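Local coordinates for Non-fluorescent flavoprotein (Photobacterium phosphoreum, PDB 1FVP) that binds flavin mononucleotide carrying a covalently attached myristate and, as a homodimeric relative of bacterial luciferase, may share the FMN-linked alkanal monooxygenase activity of that family, at residues 144-148 with 200-205. Residues are numbered along the deposited sequence.
Sequences ELKLY and CFESMQ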
ATOM      1  N   GLU A 144      26.830   9.439   2.229  1.00 28.99           N
ATOM      2  CA  GLU A 144      26.283   8.088   2.045  1.00 27.83           C
ATOM      3  C   GLU A 144      24.875   8.188   1.467  1.00 27.90           C
ATOM      4  O   GLU A 144      24.489   7.361   0.623  1.00 28.27           O
ATOM      5  CB  GLU A 144      26.222   7.225   3.297  1.00 26.46           C
ATOM      6  CG  GLU A 144      26.584   5.763   3.174  1.00 26.00           C
ATOM      7  CD  GLU A 144      26.389   4.780   4.272  1.00 25.26           C
ATOM      8  OE1 GLU A 144      26.407   4.993   5.470  1.00 25.42           O
ATOM      9  OE2 GLU A 144      26.209   3.604   3.870  1.00 23.84           O
ATOM     10  N   LEU A 145      24.138   9.193   1.901  1.00 27.74           N
ATOM     11  CA  LEU A 145      22.755   9.414   1.432  1.00 27.82           C
ATOM     12  C   LEU A 145      22.786  10.038   0.040  1.00 29.18           C
ATOM     13  O   LEU A 145      21.807   9.897  -0.710  1.00 29.04           O
ATOM     14  CB  LEU A 145      21.976  10.154   2.498  1.00 25.27           C
ATOM     15  CG  LEU A 145      20.550  10.590   2.294  1.00 23.57           C
ATOM     16  CD1 LEU A 145      19.565   9.499   2.666  1.00 23.15           C
ATOM     17  CD2 LEU A 145      20.282  11.805   3.181  1.00 22.56           C
ATOM     18  N   LYS A 146      23.906  10.670  -0.288  1.00 30.79           N
ATOM     19  CA  LYS A 146      24.107  11.317  -1.593  1.00 32.11           C
ATOM     20  C   LYS A 146      24.452  10.280  -2.660  1.00 32.73           C
ATOM     21  O   LYS A 146      24.837  10.612  -3.797  1.00 32.94           O
ATOM     22  CB  LYS A 146      25.142  12.430  -1.602  1.00 32.97           C
ATOM     23  CG  LYS A 146      25.142  13.287  -2.866  1.00 33.85           C
ATOM     24  CD  LYS A 146      26.195  14.376  -2.855  1.00 35.72           C
ATOM     25  CE  LYS A 146      25.923  15.445  -1.814  1.00 36.61           C
ATOM     26  NZ  LYS A 146      26.828  16.615  -1.953  1.00 37.14           N
ATOM     27  N   LEU A 147      24.296   9.031  -2.268  1.00 33.41           N
ATOM     28  CA  LEU A 147      24.555   7.901  -3.157  1.00 34.23           C
ATOM     29  C   LEU A 147      23.250   7.161  -3.392  1.00 35.26           C
ATOM     30  O   LEU A 147      23.049   6.582  -4.476  1.00 35.92           O
ATOM     31  CB  LEU A 147      25.738   7.092  -2.642  1.00 34.24           C
ATOM     32  CG  LEU A 147      26.920   7.092  -3.623  1.00 34.67           C
ATOM     33  CD1 LEU A 147      27.816   8.284  -3.350  1.00 34.59           C
ATOM     34  CD2 LEU A 147      27.681   5.782  -3.492  1.00 34.48           C
ATOM     35  N   TYR A 148      22.374   7.205  -2.398  1.00 36.12           N
ATOM     36  CA  TYR A 148      21.056   6.539  -2.522  1.00 36.39           C
ATOM     37  C   TYR A 148      20.198   7.317  -3.527  1.00 36.81           C
ATOM     38  O   TYR A 148      19.410   6.739  -4.288  1.00 36.58           O
ATOM     39  CB  TYR A 148      20.375   6.424  -1.162  1.00 36.49           C
ATOM     40  CG  TYR A 148      19.324   5.344  -1.116  1.00 37.49           C
ATOM     41  CD1 TYR A 148      19.731   4.007  -1.038  1.00 38.10           C
ATOM     42  CD2 TYR A 148      17.958   5.617  -1.154  1.00 37.57           C
ATOM     43  CE1 TYR A 148      18.794   2.978  -0.985  1.00 38.75           C
ATOM     44  CE2 TYR A 148      17.009   4.595  -1.101  1.00 38.07           C
ATOM     45  CZ  TYR A 148      17.426   3.274  -1.020  1.00 38.53           C
ATOM     46  OH  TYR A 148      16.516   2.253  -0.970  1.00 38.17           O
ATOM     47  N   CYS A 200      12.615   6.111   5.646  1.00 18.60           N
ATOM     48  CA  CYS A 200      13.467   5.130   4.970  1.00 18.79           C
ATOM     49  C   CYS A 200      14.844   5.039   5.607  1.00 18.78           C
ATOM     50  O   CYS A 200      15.555   6.059   5.490  1.00 20.03           O
ATOM     51  CB  CYS A 200      13.700   5.561   3.509  1.00 19.01           C
ATOM     52  SG  CYS A 200      14.621   4.335   2.529  1.00 20.70           S
ATOM     53  N   PHE A 201      15.235   3.930   6.189  1.00 18.42           N
ATOM     54  CA  PHE A 201      16.589   3.843   6.785  1.00 17.37           C
ATOM     55  C   PHE A 201      17.462   3.023   5.832  1.00 17.17           C
ATOM     56  O   PHE A 201      18.341   2.294   6.322  1.00 17.28           O
ATOM     57  CB  PHE A 201      16.587   3.180   8.133  1.00 17.62           C
ATOM     58  CG  PHE A 201      15.802   3.631   9.303  1.00 17.80           C
ATOM     59  CD1 PHE A 201      16.215   4.737  10.039  1.00 18.16           C
ATOM     60  CD2 PHE A 201      14.674   2.929   9.727  1.00 17.79           C
ATOM     61  CE1 PHE A 201      15.508   5.185  11.142  1.00 18.46           C
ATOM     62  CE2 PHE A 201      13.939   3.339  10.833  1.00 17.75           C
ATOM     63  CZ  PHE A 201      14.372   4.476  11.535  1.00 18.52           C
ATOM     64  N   GLU A 202      17.223   3.100   4.549  1.00 17.18           N
ATOM     65  CA  GLU A 202      17.954   2.291   3.579  1.00 16.95           C
ATOM     66  C   GLU A 202      19.164   2.940   2.962  1.00 17.25           C
ATOM     67  O   GLU A 202      19.690   2.339   1.992  1.00 17.99           O
ATOM     68  CB  GLU A 202      17.103   1.853   2.387  1.00 17.33           C
ATOM     69  CG  GLU A 202      15.925   0.924   2.456  1.00 16.76           C
ATOM     70  CD  GLU A 202      16.052  -0.215   3.423  1.00 16.74           C
ATOM     71  OE1 GLU A 202      15.805  -0.152   4.615  1.00 16.70           O
ATOM     72  OE2 GLU A 202      16.434  -1.247   2.841  1.00 17.13           O
ATOM     73  N   SER A 203      19.577   4.091   3.423  1.00 17.31           N
ATOM     74  CA  SER A 203      20.783   4.674   2.754  1.00 17.31           C
ATOM     75  C   SER A 203      21.945   4.023   3.487  1.00 17.86           C
ATOM     76  O   SER A 203      23.027   3.856   2.931  1.00 19.04           O
ATOM     77  CB  SER A 203      20.745   6.167   2.800  1.00 17.87           C
ATOM     78  OG  SER A 203      19.813   6.638   3.777  1.00 19.26           O
ATOM     79  N   MET A 204      21.655   3.638   4.705  1.00 18.01           N
ATOM     80  CA  MET A 204      22.474   3.014   5.723  1.00 17.92           C
ATOM     81  C   MET A 204      22.915   1.586   5.410  1.00 18.09           C
ATOM     82  O   MET A 204      22.173   0.627   5.669  1.00 17.57           O
ATOM     83  CB  MET A 204      21.762   2.946   7.085  1.00 18.01           C
ATOM     84  CG  MET A 204      21.490   4.312   7.660  1.00 17.92           C
ATOM     85  SD  MET A 204      21.405   4.061   9.457  1.00 18.60           S
ATOM     86  CE  MET A 204      19.643   3.936   9.730  1.00 18.16           C
ATOM     87  N   GLN A 205      24.141   1.535   4.938  1.00 18.79           N
ATOM     88  CA  GLN A 205      24.796   0.294   4.550  1.00 19.27           C
ATOM     89  C   GLN A 205      25.160  -0.586   5.737  1.00 18.22           C
ATOM     90  O   GLN A 205      24.911  -1.801   5.664  1.00 18.17           O
ATOM     91  CB  GLN A 205      26.039   0.514   3.680  1.00 21.89           C
ATOM     92  CG  GLN A 205      25.781   0.932   2.241  1.00 24.55           C
ATOM     93  CD  GLN A 205      27.072   1.216   1.498  1.00 26.18           C
ATOM     94  OE1 GLN A 205      28.071   0.496   1.617  1.00 27.18           O
ATOM     95  NE2 GLN A 205      27.079   2.294   0.712  1.00 27.14           N
TER
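Helix 138-155 packs on the loop that leads from strand 195-199 to helix 207-227 in the luciferase-like fold. Ser203 sits closest, its CA 5.3 Å from that of Leu145; a side chain this small lets the two backbones approach. Ser203 OG lies 3.1 Å from Leu145 CD1, and Ser203 CB 4.0 Å from Tyr148 CB. In the t rotamer (chi1 -158°), Tyr148 extends over the loop, so that one ring face covers the Glu202-Ser203 peptide, with CE1 3.2 Å from Glu202 O; its side chain lies about 6 Å from a bound flavin-myristate. Cys200 SG, 5.2 Å from the centroid of the Tyr148 ring, makes an oblique sulfur-aromatic contact and also accepts a 3.5 Å hydrogen bond from Glu202 N. Glu202 turns its carboxylate away, to Thr31. Glu144, off-rotamer at chi1 (-140°) but t at chi2, reaches far enough for OE2 to accept a 3.1 Å hydrogen bond from Gln205 N. Close packing at Ser203, ring-on-peptide contact and one hydrogen bond thus join helix to loop, with no salt bridge between them.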